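Quinone reductase (Klebsiella pneumoniae subsp. pneumoniae, PDB 4GI5) binds FAD and, like other members of its family, probably reduces quinones with electrons taken from NADH or NADPH. Local coordinates at residues 104-109 with 132-137; 141-146 with 161-166; 248-251 with 255-258. All blocks are in the same frame, centred on the assembly; numbering follows the deposited sequence.

Interaction 1: residues 104-109 with 132-137; sequences VAEQEK and KGWIDR
Trp134 brings the pyrrole edge of its indole up to the bent side chain of Glu106, its NE1 lying 3.5 Å from Glu106 CG and donating a hydrogen bond to Glu106 OE1 at 2.8 Å. The bond is almost straight, 177° at the hydrogen, and the oxygen lies close to the indole plane. At the carboxylate, the donor comes in on the anti side of OE1, tilted somewhat from its plane, the two flat groups being turned 72° to each other. With CG anti to the backbone N (chi1 -176°), the indole of Trp134 reaches across to helix 101-112. Both helices belong to the flavodoxin-like fold, in which they flank the parallel sheet; Glu106 and Trp134 also both touch Ile28 of strand 24-29. The carboxylate is buried but well supplied with donors. Lys109, on the next turn of the same helix, forms a salt bridge to the syn side of Glu106 OE2 (NZ to OE2, 2.9 Å), and Ser59 OG bonds to OE1, which would probably keep Glu106 ionised. Trp66 joins the two sides from a loop: its ring meets that of Trp134 with planes inclined, and Glu106 touches it too.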
loop_
_atom_site.group_PDB
_atom_site.type_symbol
_atom_site.label_atom_id
_atom_site.label_comp_id
_atom_site.label_asym_id
_atom_site.label_seq_id
_atom_site.Cartn_x
_atom_site.Cartn_y
_atom_site.Cartn_z
ATOM N N VAL B 104 -14.953 -14.825 -7.433
ATOM C CA VAL B 104 -15.529 -15.987 -6.737
ATOM C C VAL B 104 -14.495 -17.102 -6.632
ATOM O O VAL B 104 -14.325 -17.723 -5.595
ATOM C CB VAL B 104 -16.779 -16.485 -7.541
ATOM C CG1 VAL B 104 -17.270 -17.835 -6.973
ATOM C CG2 VAL B 104 -17.872 -15.472 -7.460
ATOM N N ALA B 105 -13.717 -17.356 -7.661
ATOM C CA ALA B 105 -12.717 -18.437 -7.629
ATOM C C ALA B 105 -11.606 -18.179 -6.613
ATOM O O ALA B 105 -11.159 -19.091 -5.915
ATOM C CB ALA B 105 -12.138 -18.643 -9.039
ATOM N N GLU B 106 -11.228 -16.895 -6.479
ATOM C CA GLU B 106 -10.271 -16.559 -5.393
ATOM C C GLU B 106 -10.810 -16.746 -4.008
ATOM O O GLU B 106 -10.114 -17.203 -3.109
ATOM C CB GLU B 106 -9.710 -15.154 -5.609
ATOM C CG GLU B 106 -8.944 -14.937 -6.946
ATOM C CD GLU B 106 -7.815 -15.867 -7.094
ATOM O OE1 GLU B 106 -6.876 -15.924 -6.243
ATOM O OE2 GLU B 106 -7.865 -16.717 -8.102
ATOM N N GLN B 107 -12.061 -16.332 -3.800
ATOM C CA GLN B 107 -12.678 -16.497 -2.535
ATOM C C GLN B 107 -12.757 -18.000 -2.165
ATOM O O GLN B 107 -12.465 -18.396 -1.028
ATOM C CB GLN B 107 -14.067 -15.887 -2.506
ATOM C CG GLN B 107 -14.023 -14.379 -2.715
ATOM C CD GLN B 107 -15.343 -13.701 -2.705
ATOM O OE1 GLN B 107 -16.410 -14.315 -2.912
ATOM N NE2 GLN B 107 -15.291 -12.385 -2.595
ATOM N N GLU B 108 -13.089 -18.824 -3.170
ATOM C CA GLU B 108 -13.126 -20.311 -2.901
ATOM C C GLU B 108 -11.746 -20.853 -2.553
ATOM O O GLU B 108 -11.640 -21.689 -1.670
ATOM C CB GLU B 108 -13.760 -21.021 -4.161
ATOM C CG GLU B 108 -15.254 -20.756 -4.121
ATOM C CD GLU B 108 -16.060 -21.246 -5.334
ATOM O OE1 GLU B 108 -15.443 -21.586 -6.372
ATOM O OE2 GLU B 108 -17.331 -21.223 -5.256
ATOM N N LYS B 109 -10.666 -20.326 -3.190
ATOM C CA LYS B 109 -9.302 -20.741 -2.840
ATOM C C LYS B 109 -8.976 -20.423 -1.399
ATOM O O LYS B 109 -8.374 -21.216 -0.667
ATOM C CB LYS B 109 -8.259 -20.151 -3.759
ATOM C CG LYS B 109 -8.270 -20.689 -5.175
ATOM C CD LYS B 109 -7.361 -19.795 -6.035
ATOM C CE LYS B 109 -7.499 -20.104 -7.485
ATOM N NZ LYS B 109 -6.476 -19.251 -8.250
ATOM N N LYS B 132 -2.379 -5.546 -4.815
ATOM C CA LYS B 132 -3.333 -4.673 -4.134
ATOM C C LYS B 132 -4.704 -4.793 -4.789
ATOM O O LYS B 132 -5.733 -4.761 -4.110
ATOM C CB LYS B 132 -2.897 -3.240 -4.238
ATOM C CG LYS B 132 -3.795 -2.206 -3.509
ATOM C CD LYS B 132 -3.788 -2.557 -2.020
ATOM C CE LYS B 132 -4.708 -1.761 -1.205
ATOM N NZ LYS B 132 -5.822 -0.933 -1.610
ATOM N N GLY B 133 -4.758 -4.993 -6.092
ATOM C CA GLY B 133 -6.044 -5.187 -6.751
ATOM C C GLY B 133 -6.732 -6.511 -6.462
ATOM O O GLY B 133 -7.953 -6.549 -6.456
ATOM N N TRP B 134 -5.964 -7.549 -6.200
ATOM C CA TRP B 134 -6.473 -8.757 -5.628
ATOM C C TRP B 134 -7.143 -8.531 -4.277
ATOM O O TRP B 134 -8.305 -8.915 -4.078
ATOM C CB TRP B 134 -5.434 -9.805 -5.612
ATOM C CG TRP B 134 -5.812 -11.144 -5.139
ATOM C CD1 TRP B 134 -6.161 -12.250 -5.989
ATOM C CD2 TRP B 134 -5.935 -11.634 -3.815
ATOM N NE1 TRP B 134 -6.406 -13.376 -5.202
ATOM C CE2 TRP B 134 -6.357 -13.022 -3.894
ATOM C CE3 TRP B 134 -5.777 -11.054 -2.537
ATOM C CZ2 TRP B 134 -6.573 -13.785 -2.755
ATOM C CZ3 TRP B 134 -5.988 -11.850 -1.391
ATOM C CH2 TRP B 134 -6.349 -13.214 -1.542
ATOM N N ILE B 135 -6.463 -7.803 -3.392
ATOM C CA ILE B 135 -7.070 -7.428 -2.122
ATOM C C ILE B 135 -8.346 -6.681 -2.368
ATOM O O ILE B 135 -9.428 -7.010 -1.807
ATOM C CB ILE B 135 -6.102 -6.643 -1.224
ATOM C CG1 ILE B 135 -4.916 -7.509 -0.871
ATOM C CG2 ILE B 135 -6.829 -6.049 -0.016
ATOM C CD1 ILE B 135 -5.202 -8.512 0.235
ATOM N N ASP B 136 -8.303 -5.600 -3.148
ATOM C CA ASP B 136 -9.450 -4.719 -3.278
ATOM C C ASP B 136 -10.669 -5.457 -3.820
ATOM O O ASP B 136 -11.764 -5.175 -3.387
ATOM C CB ASP B 136 -9.167 -3.609 -4.290
ATOM C CG ASP B 136 -8.174 -2.511 -3.789
ATOM O OD1 ASP B 136 -7.799 -2.512 -2.618
ATOM O OD2 ASP B 136 -7.640 -1.820 -4.729
ATOM N N ARG B 137 -10.444 -6.347 -4.755
ATOM C CA ARG B 137 -11.540 -7.047 -5.438
ATOM C C ARG B 137 -12.002 -8.319 -4.752
ATOM O O ARG B 137 -13.204 -8.641 -4.807
ATOM C CB ARG B 137 -11.208 -7.258 -6.891
ATOM C CG ARG B 137 -11.074 -5.985 -7.665
ATOM C CD ARG B 137 -10.586 -6.083 -9.134
ATOM N NE ARG B 137 -11.662 -6.791 -9.901
ATOM C CZ ARG B 137 -11.559 -8.035 -10.387
ATOM N NH1 ARG B 137 -10.459 -8.805 -10.280
ATOM N NH2 ARG B 137 -12.694 -8.583 -10.923
#

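Interaction 2: residues 141-146 with 161-166; sequences WGFAYG and EGTFVG
Two loops of the flavodoxin-like fold meet here. Segment 141-146 follows helix 129-138; segment 161-166 leads into strand 168-174 of the parallel sheet and contains a type I beta turn from Gly162 to Val165. Their aromatic contact is an offset edge-to-face pair. The edge of Phe164 is directed toward the face of Phe143, with planes 78° apart and ring centroids separated by 5.3 Å. Phe164 leads with CZ and CE1, CZ approaching Phe143 CE2 to 3.6 Å. Phe143 has CG anti to its backbone N (chi1 -176°), which carries the ring out to Phe164 while the carbonyl of the same residue meets Thr163. The methyl of Thr163 adds a looser touch, CG2 to Phe143 CE1 at 4.0 Å. Leu110 of helix 101-112 packs against both phenylalanines, and Phe208 meets the ring of Phe164.

The polar half of the contact centres on one carbonyl. Thr163 OG1 donates to Phe143 O at 2.7 Å, in the carbonyl plane and on a lone pair, with a C=O...OG1 angle of 142°. Water 1 donates to the same Phe143 O at 2.8 Å and accepts from Thr163 N, also at 2.8 Å. Tyr145, whose CB points away from 161-166, touches FAD. With two donors on Phe143 O and the water bridging to Thr163 N, the loops are joined by backbone as well as side chain, and the aromatic pair lies beside a polar clasp that fixes Phe143 against the start of the turn.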
loop_
_atom_site.group_PDB
_atom_site.type_symbol
_atom_site.label_atom_id
_atom_site.label_comp_id
_atom_site.label_asym_id
_atom_site.label_seq_id
_atom_site.Cartn_x
_atom_site.Cartn_y
_atom_site.Cartn_z
ATOM N N TRP B 141 -17.458 -7.179 0.830
ATOM C CA TRP B 141 -18.357 -6.866 1.915
ATOM C C TRP B 141 -19.206 -8.079 2.247
ATOM O O TRP B 141 -19.921 -8.537 1.346
ATOM C CB TRP B 141 -19.206 -5.672 1.612
ATOM C CG TRP B 141 -20.119 -5.286 2.791
ATOM C CD1 TRP B 141 -21.028 -6.137 3.518
ATOM C CD2 TRP B 141 -20.264 -4.016 3.385
ATOM N NE1 TRP B 141 -21.647 -5.440 4.503
ATOM C CE2 TRP B 141 -21.248 -4.138 4.421
ATOM C CE3 TRP B 141 -19.702 -2.811 3.134
ATOM C CZ2 TRP B 141 -21.632 -3.083 5.207
ATOM C CZ3 TRP B 141 -20.070 -1.739 3.915
ATOM C CH2 TRP B 141 -21.031 -1.880 4.949
ATOM N N GLY B 142 -19.065 -8.661 3.402
ATOM C CA GLY B 142 -19.713 -9.940 3.754
ATOM C C GLY B 142 -18.698 -11.039 3.806
ATOM O O GLY B 142 -19.030 -12.139 4.279
ATOM N N PHE B 143 -17.444 -10.797 3.291
ATOM C CA PHE B 143 -16.420 -11.828 3.162
ATOM C C PHE B 143 -15.235 -11.417 4.069
ATOM O O PHE B 143 -14.959 -12.010 5.101
ATOM C CB PHE B 143 -15.995 -11.994 1.710
ATOM C CG PHE B 143 -15.014 -13.114 1.491
ATOM C CD1 PHE B 143 -15.404 -14.435 1.687
ATOM C CD2 PHE B 143 -13.730 -12.869 1.066
ATOM C CE1 PHE B 143 -14.548 -15.453 1.460
ATOM C CE2 PHE B 143 -12.882 -13.913 0.773
ATOM C CZ PHE B 143 -13.291 -15.214 1.031
ATOM N N ALA B 144 -14.567 -10.323 3.714
ATOM C CA ALA B 144 -13.452 -9.796 4.514
ATOM C C ALA B 144 -13.722 -8.635 5.431
ATOM O O ALA B 144 -12.937 -8.335 6.362
ATOM C CB ALA B 144 -12.296 -9.420 3.576
ATOM N N TYR B 145 -14.760 -7.884 5.150
ATOM C CA TYR B 145 -15.235 -6.809 5.982
ATOM C C TYR B 145 -16.732 -6.703 5.942
ATOM O O TYR B 145 -17.383 -7.386 5.161
ATOM C CB TYR B 145 -14.559 -5.494 5.636
ATOM C CG TYR B 145 -15.090 -4.807 4.371
ATOM C CD1 TYR B 145 -14.891 -5.322 3.143
ATOM C CD2 TYR B 145 -15.698 -3.581 4.488
ATOM C CE1 TYR B 145 -15.381 -4.714 1.989
ATOM C CE2 TYR B 145 -16.182 -2.931 3.372
ATOM C CZ TYR B 145 -16.034 -3.526 2.121
ATOM O OH TYR B 145 -16.525 -2.826 1.015
ATOM N N GLY B 146 -17.269 -5.848 6.812
ATOM C CA GLY B 146 -18.726 -5.718 6.842
ATOM C C GLY B 146 -19.451 -6.860 7.557
ATOM O O GLY B 146 -20.683 -6.959 7.452
ATOM N N GLU B 161 -10.821 -11.951 14.385
ATOM C CA GLU B 161 -12.067 -12.616 14.089
ATOM C C GLU B 161 -12.333 -12.369 12.622
ATOM O O GLU B 161 -11.681 -11.468 12.003
ATOM C CB GLU B 161 -13.217 -11.958 14.842
ATOM C CG GLU B 161 -13.204 -12.149 16.275
ATOM C CD GLU B 161 -14.398 -11.428 16.931
ATOM O OE1 GLU B 161 -14.149 -10.629 17.778
ATOM O OE2 GLU B 161 -15.553 -11.620 16.487
ATOM N N GLY B 162 -13.266 -13.105 12.090
ATOM C CA GLY B 162 -13.674 -13.006 10.707
ATOM C C GLY B 162 -13.648 -14.318 10.004
ATOM O O GLY B 162 -13.391 -15.390 10.629
ATOM N N THR B 163 -13.797 -14.232 8.667
ATOM C CA THR B 163 -13.896 -15.383 7.810
ATOM C C THR B 163 -12.690 -16.244 7.851
ATOM O O THR B 163 -12.811 -17.470 7.679
ATOM C CB THR B 163 -14.264 -14.922 6.365
ATOM O OG1 THR B 163 -15.518 -14.265 6.453
ATOM C CG2 THR B 163 -14.391 -16.059 5.388
ATOM N N PHE B 164 -11.495 -15.677 8.130
ATOM C CA PHE B 164 -10.266 -16.402 8.045
ATOM C C PHE B 164 -9.735 -16.949 9.371
ATOM O O PHE B 164 -8.631 -17.446 9.453
ATOM C CB PHE B 164 -9.160 -15.657 7.242
ATOM C CG PHE B 164 -9.651 -15.111 5.884
ATOM C CD1 PHE B 164 -10.487 -15.859 5.064
ATOM C CD2 PHE B 164 -9.205 -13.879 5.444
ATOM C CE1 PHE B 164 -10.998 -15.352 3.890
ATOM C CE2 PHE B 164 -9.599 -13.404 4.227
ATOM C CZ PHE B 164 -10.542 -14.095 3.453
ATOM N N VAL B 165 -10.539 -16.852 10.420
ATOM C CA VAL B 165 -10.136 -17.399 11.716
ATOM C C VAL B 165 -9.782 -18.893 11.550
ATOM O O VAL B 165 -10.518 -19.634 10.868
ATOM C CB VAL B 165 -11.254 -17.257 12.764
ATOM C CG1 VAL B 165 -10.864 -18.016 14.045
ATOM C CG2 VAL B 165 -11.370 -15.865 13.176
ATOM N N GLY B 166 -8.703 -19.289 12.167
ATOM C CA GLY B 166 -8.222 -20.672 12.039
ATOM C C GLY B 166 -7.209 -20.859 10.955
ATOM O O GLY B 166 -6.670 -21.987 10.770
HETATM O O HOH W 1 -14.552 -11.607 7.854
#

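Interaction 3: residues 248-251 with 255-258; sequences PFRR and GDYL
Arg250 and Asp256 form a salt bridge that ties the irregular segment 248-251 to the residue just before the weakly bonded strand 257-258, which pairs antiparallel with strand 263-264 in a small two-stranded sheet. Arg250 NH1 donates to Asp256 OD2 at 3.3 Å, a long bond but fairly straight (164°). The carboxylate oxygen lies in the guanidinium plane, whereas NH1 stands above the carboxylate, 66° out of its plane. The extended Arg250 chain runs past the same oxygen, its CD 3.4 Å from Asp256 OD2, and its NE is bonded to Val277 O.

Tyr257 makes the van der Waals contacts: the edge of its ring meets Arg251 O, with CD1 3.4 Å away and the oxygen near the ring plane, and its OH end rests near Arg250 CB. That hydroxyl is hydrogen-bonded to His278 ND1, while Ile187 of the second subunit packs on Tyr257.

Three waters complete the polar links. Water 4 accepts from Arg251 N and donates weakly to Asp256 OD2; water 3 donates to Arg251 O and accepts from Asp256 N. Water 2 donates to Arg250 O at 2.7 Å and also bonds to the Tyr257 hydroxyl at 2.8 Å.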
loop_
_atom_site.group_PDB
_atom_site.type_symbol
_atom_site.label_atom_id
_atom_site.label_comp_id
_atom_site.label_asym_id
_atom_site.label_seq_id
_atom_site.Cartn_x
_atom_site.Cartn_y
_atom_site.Cartn_z
ATOM N N PRO B 248 1.767 -11.368 17.867
ATOM C CA PRO B 248 0.732 -11.414 18.946
ATOM C C PRO B 248 -0.140 -10.082 18.898
ATOM O O PRO B 248 -0.181 -9.257 19.823
ATOM C CB PRO B 248 1.606 -11.496 20.243
ATOM C CG PRO B 248 2.789 -10.686 19.923
ATOM C CD PRO B 248 3.115 -11.123 18.458
ATOM N N PHE B 249 -0.763 -9.854 17.743
ATOM C CA PHE B 249 -1.620 -8.731 17.602
ATOM C C PHE B 249 -2.822 -8.879 18.583
ATOM O O PHE B 249 -3.361 -9.995 18.775
ATOM C CB PHE B 249 -2.173 -8.617 16.183
ATOM C CG PHE B 249 -1.142 -8.222 15.146
ATOM C CD1 PHE B 249 -0.439 -7.030 15.264
ATOM C CD2 PHE B 249 -1.077 -8.910 13.983
ATOM C CE1 PHE B 249 0.445 -6.606 14.258
ATOM C CE2 PHE B 249 -0.192 -8.467 12.965
ATOM C CZ PHE B 249 0.504 -7.353 13.098
ATOM N N ARG B 250 -3.310 -7.755 19.072
ATOM C CA ARG B 250 -4.387 -7.724 20.064
ATOM C C ARG B 250 -5.743 -7.864 19.382
ATOM O O ARG B 250 -6.045 -7.131 18.385
ATOM C CB ARG B 250 -4.347 -6.474 20.896
ATOM C CG ARG B 250 -3.142 -6.301 21.776
ATOM C CD ARG B 250 -3.295 -5.044 22.553
ATOM N NE ARG B 250 -2.104 -4.672 23.282
ATOM C CZ ARG B 250 -1.792 -5.179 24.468
ATOM N NH1 ARG B 250 -2.594 -6.084 25.033
ATOM N NH2 ARG B 250 -0.738 -4.721 25.062
ATOM N N ARG B 251 -6.641 -8.702 19.868
ATOM C CA ARG B 251 -7.978 -8.767 19.328
ATOM C C ARG B 251 -8.804 -7.525 19.639
ATOM O O ARG B 251 -8.676 -6.940 20.707
ATOM C CB ARG B 251 -8.712 -10.034 19.765
ATOM C CG ARG B 251 -7.992 -11.298 19.374
ATOM C CD ARG B 251 -8.900 -12.331 18.767
ATOM N NE ARG B 251 -9.764 -12.967 19.780
ATOM C CZ ARG B 251 -10.761 -13.821 19.498
ATOM N NH1 ARG B 251 -11.480 -14.336 20.536
ATOM N NH2 ARG B 251 -11.086 -14.193 18.266
ATOM N N GLY B 255 -11.867 -7.086 25.087
ATOM C CA GLY B 255 -11.522 -6.294 26.232
ATOM C C GLY B 255 -10.378 -5.367 26.137
ATOM O O GLY B 255 -10.272 -4.438 26.888
ATOM N N ASP B 256 -9.470 -5.590 25.191
ATOM C CA ASP B 256 -8.307 -4.748 25.121
ATOM C C ASP B 256 -8.600 -3.308 24.637
ATOM O O ASP B 256 -7.809 -2.388 24.942
ATOM C CB ASP B 256 -7.234 -5.358 24.186
ATOM C CG ASP B 256 -6.477 -6.528 24.764
ATOM O OD1 ASP B 256 -6.776 -7.035 25.863
ATOM O OD2 ASP B 256 -5.602 -6.990 24.050
ATOM N N TYR B 257 -9.680 -3.147 23.853
ATOM C CA TYR B 257 -10.058 -1.852 23.300
ATOM C C TYR B 257 -11.406 -1.362 23.836
ATOM O O TYR B 257 -12.420 -2.106 23.915
ATOM C CB TYR B 257 -10.125 -1.961 21.741
ATOM C CG TYR B 257 -8.753 -2.251 21.149
ATOM C CD1 TYR B 257 -8.310 -3.531 21.011
ATOM C CD2 TYR B 257 -7.906 -1.230 20.734
ATOM C CE1 TYR B 257 -7.060 -3.821 20.469
ATOM C CE2 TYR B 257 -6.661 -1.503 20.187
ATOM C CZ TYR B 257 -6.252 -2.798 20.054
ATOM O OH TYR B 257 -5.022 -3.153 19.526
ATOM N N LEU B 258 -11.459 -0.064 24.051
ATOM C CA LEU B 258 -12.731 0.570 24.294
ATOM C C LEU B 258 -13.546 0.602 23.033
ATOM O O LEU B 258 -12.961 0.756 21.953
ATOM C CB LEU B 258 -12.427 2.006 24.784
ATOM C CG LEU B 258 -11.534 2.127 26.076
ATOM C CD1 LEU B 258 -11.505 3.616 26.415
ATOM C CD2 LEU B 258 -12.090 1.329 27.203
HETATM O O HOH W 2 -4.785 -4.948 17.346
HETATM O O HOH W 3 -9.406 -7.785 23.103
HETATM O O HOH W 4 -5.742 -9.868 22.332
#

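Overall arrangement
Interactions 1 and 2 are buried and lie within the flavodoxin-like fold, their centres about 13 Å apart. They touch where Gln107 CB packs on Phe143 CZ at 3.7 Å, and helix 101-112 serves both: it contributes a segment to interaction 1, and its Leu110 is common to both. Interaction 3 is partly buried in the C-terminal region, its centre about 27 Å from that of interaction 1; it touches interaction 2 where Arg251 NH2 packs on Glu161 CG at 3.6 Å. Chemistry follows place: a buried carboxylate shared among an indole N-H, a lysine and a serine, an aromatic pair beside a shared carbonyl, and a long salt bridge among waters. The side chains of Trp134 and Phe143 each stay about 11 Å from a bound FAD.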